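Local coordinates for protein ricin B-related lectin (Polyporus squamosus, PDB 5MUA) that probably binds galactose-containing carbohydrates through a ricin-type beta-trefoil domain joined to a calcium-dependent, papain-like cysteine protease domain, at residues T79-I84 with V130-Q134. Coordinates in Å, arbitrary orientation, origin at the centre of the assembly. Where two conformers were deposited one is given. Residues are numbered along the deposited sequence.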
ATOM      1  N   THR B  79     -38.569  27.609 -14.347  1.00 14.50           N
ATOM      2  CA  THR B  79     -38.564  28.361 -15.585  0.50 14.41           C
ATOM      3  C   THR B  79     -37.666  27.732 -16.619  1.00 14.91           C
ATOM      4  O   THR B  79     -36.589  27.203 -16.312  1.00 15.73           O
ATOM      5  CB  THR B  79     -38.297  29.865 -15.368  0.50 14.98           C
ATOM      6  OG1 THR B  79     -38.716  30.654 -16.485  0.50 18.08           O
ATOM      7  CG2 THR B  79     -36.894  30.159 -15.022  0.50 14.17           C
ATOM      8  N   ASP B  80     -38.132  27.766 -17.871  1.00 14.06           N
ATOM      9  CA  ASP B  80     -37.309  27.227 -18.947  1.00 13.39           C
ATOM     10  C   ASP B  80     -35.988  27.977 -19.053  1.00 13.53           C
ATOM     11  O   ASP B  80     -35.932  29.218 -19.016  1.00 12.51           O
ATOM     12  CB  ASP B  80     -38.066  27.326 -20.267  1.00 14.17           C
ATOM     13  CG  ASP B  80     -39.201  26.392 -20.336  1.00 16.41           C
ATOM     14  OD1 ASP B  80     -39.277  25.381 -19.644  1.00 13.42           O
ATOM     15  OD2 ASP B  80     -40.122  26.701 -21.156  1.00 16.21           O
ATOM     16  N   GLY B  81     -34.905  27.203 -19.218  1.00 12.55           N
ATOM     17  CA  GLY B  81     -33.569  27.739 -19.441  1.00 13.00           C
ATOM     18  C   GLY B  81     -32.799  28.052 -18.172  1.00 13.77           C
ATOM     19  O   GLY B  81     -31.740  28.679 -18.268  1.00 15.56           O
ATOM     20  N   THR B  82     -33.345  27.645 -17.025  1.00 13.42           N
ATOM     21  CA  THR B  82     -32.661  27.748 -15.754  1.00 13.42           C
ATOM     22  C   THR B  82     -31.376  26.913 -15.737  1.00 13.28           C
ATOM     23  O   THR B  82     -31.389  25.772 -16.156  1.00 12.76           O
ATOM     24  CB  THR B  82     -33.572  27.205 -14.650  1.00 14.06           C
ATOM     25  OG1 THR B  82     -34.769  28.017 -14.598  1.00 14.62           O
ATOM     26  CG2 THR B  82     -32.889  27.234 -13.295  1.00 13.99           C
ATOM     27  N   ALA B  83     -30.300  27.505 -15.236  1.00 12.73           N
ATOM     28  CA  ALA B  83     -28.969  26.866 -15.275  1.00 13.36           C
ATOM     29  C   ALA B  83     -28.998  25.628 -14.407  1.00 12.06           C
ATOM     30  O   ALA B  83     -29.594  25.632 -13.304  1.00 11.55           O
ATOM     31  CB  ALA B  83     -27.897  27.806 -14.726  1.00 13.40           C
ATOM     32  N   ILE B  84     -28.252  24.639 -14.865  1.00 13.13           N
ATOM     33  CA  ILE B  84     -27.958  23.425 -14.094  0.50 13.25           C
ATOM     34  C   ILE B  84     -26.489  23.618 -13.645  1.00 12.79           C
ATOM     35  O   ILE B  84     -25.628  23.794 -14.481  1.00 12.54           O
ATOM     36  CB  ILE B  84     -28.055  22.117 -14.915  0.50 13.94           C
ATOM     37  CG1 ILE B  84     -29.433  21.912 -15.554  0.50 14.04           C
ATOM     38  CG2 ILE B  84     -27.659  20.915 -14.043  0.50 13.79           C
ATOM     39  CD1 ILE B  84     -30.564  21.725 -14.580  0.50 14.56           C
ATOM     40  N   VAL B 130     -26.488  23.477 -20.602  1.00 13.56           N
ATOM     41  CA  VAL B 130     -27.267  22.456 -19.942  1.00 12.69           C
ATOM     42  C   VAL B 130     -28.177  23.120 -18.970  1.00 13.27           C
ATOM     43  O   VAL B 130     -27.728  23.738 -18.020  1.00 13.80           O
ATOM     44  CB  VAL B 130     -26.335  21.471 -19.158  1.00 12.23           C
ATOM     45  CG1 VAL B 130     -27.167  20.388 -18.502  1.00 12.03           C
ATOM     46  CG2 VAL B 130     -25.309  20.864 -20.126  1.00 12.19           C
ATOM     47  N   VAL B 131     -29.481  22.977 -19.198  1.00 13.50           N
ATOM     48  CA  VAL B 131     -30.475  23.803 -18.501  1.00 12.55           C
ATOM     49  C   VAL B 131     -31.659  22.940 -18.100  1.00 12.14           C
ATOM     50  O   VAL B 131     -31.850  21.806 -18.604  1.00 11.12           O
ATOM     51  CB  VAL B 131     -31.000  24.981 -19.361  1.00 13.50           C
ATOM     52  CG1 VAL B 131     -29.829  25.933 -19.698  1.00 13.07           C
ATOM     53  CG2 VAL B 131     -31.720  24.464 -20.630  1.00 13.74           C
ATOM     54  N   GLY B 132     -32.479  23.471 -17.197  1.00 11.69           N
ATOM     55  CA  GLY B 132     -33.786  22.867 -16.954  1.00 11.05           C
ATOM     56  C   GLY B 132     -34.792  23.465 -17.943  1.00 12.31           C
ATOM     57  O   GLY B 132     -34.738  24.686 -18.245  1.00 12.87           O
ATOM     58  N   TRP B 133     -35.699  22.610 -18.392  1.00 12.78           N
ATOM     59  CA  TRP B 133     -36.703  22.985 -19.387  1.00 13.55           C
ATOM     60  C   TRP B 133     -37.928  22.070 -19.200  1.00 12.75           C
ATOM     61  O   TRP B 133     -37.830  20.881 -18.880  1.00 13.01           O
ATOM     62  CB  TRP B 133     -36.133  22.808 -20.799  1.00 12.49           C
ATOM     63  CG  TRP B 133     -36.847  23.727 -21.857  1.00 13.98           C
ATOM     64  CD1 TRP B 133     -38.080  23.497 -22.468  1.00 15.74           C
ATOM     65  CD2 TRP B 133     -36.392  24.965 -22.344  1.00 14.44           C
ATOM     66  NE1 TRP B 133     -38.388  24.537 -23.292  1.00 15.14           N
ATOM     67  CE2 TRP B 133     -37.361  25.429 -23.292  1.00 15.23           C
ATOM     68  CE3 TRP B 133     -35.220  25.723 -22.147  1.00 16.40           C
ATOM     69  CZ2 TRP B 133     -37.207  26.607 -23.975  1.00 15.99           C
ATOM     70  CZ3 TRP B 133     -35.065  26.886 -22.808  1.00 15.38           C
ATOM     71  CH2 TRP B 133     -36.060  27.351 -23.719  1.00 18.91           C
ATOM     72  N   GLN B 134     -39.105  22.636 -19.444  1.00 13.26           N
ATOM     73  CA  GLN B 134     -40.312  21.806 -19.462  1.00 13.87           C
ATOM     74  C   GLN B 134     -40.202  20.671 -20.498  1.00 14.06           C
ATOM     75  O   GLN B 134     -39.360  20.659 -21.387  1.00 11.54           O
ATOM     76  CB  GLN B 134     -41.551  22.682 -19.737  1.00 15.21           C
ATOM     77  CG  GLN B 134     -41.554  23.284 -21.114  1.00 15.11           C
ATOM     78  CD  GLN B 134     -42.815  24.145 -21.372  1.00 18.55           C
ATOM     79  OE1 GLN B 134     -43.898  23.626 -21.560  1.00 20.62           O
ATOM     80  NE2 GLN B 134     -42.640  25.433 -21.352  1.00 20.80           N
TER
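A carboxylate with two oxygens can fasten a turn to a neighbouring strand, and Asp-80 does so here: its OD1 accepts a hydrogen bond from the backbone N of Gln-134 and its OD2 one from Gln-134 NE2, both at 2.8 Å and nearly linear. Beside this clamp the backbones pair as a G1 beta bulge. The O of Gly-132 takes a short bond from Gly-81 N (2.7 Å) and a weak one from Thr-82 N (3.5 Å), while Gly-132 N donates to Thr-82 O at 2.8 Å. Gly-81, whose positive phi suits glycine, occupies the third position of a type II turn; its backbone bond from Thr-82 N to Thr-79 O is weak (3.4 Å), and Thr-82 OG1 supplements it, donating to the same oxygen at 2.6 Å. Further along, Ile-84 N reaches Val-130 O weakly. Asp-80 CB sits over the six-membered ring of Trp-133, a CH-pi contact 3.5 Å from its centroid, and Ile-84 CG1 meets Val-130 CG1 at 4.0 Å. Strand 70-73 flanks 82-87, and 116-120 flanks 129-133. The contact thus joins two consecutive ricin-type repeats of the beta-trefoil, with Thr-82's side chain about 8 Å from bound galactose: directional polar bonds fix the turn, apolar packing the strands farther in.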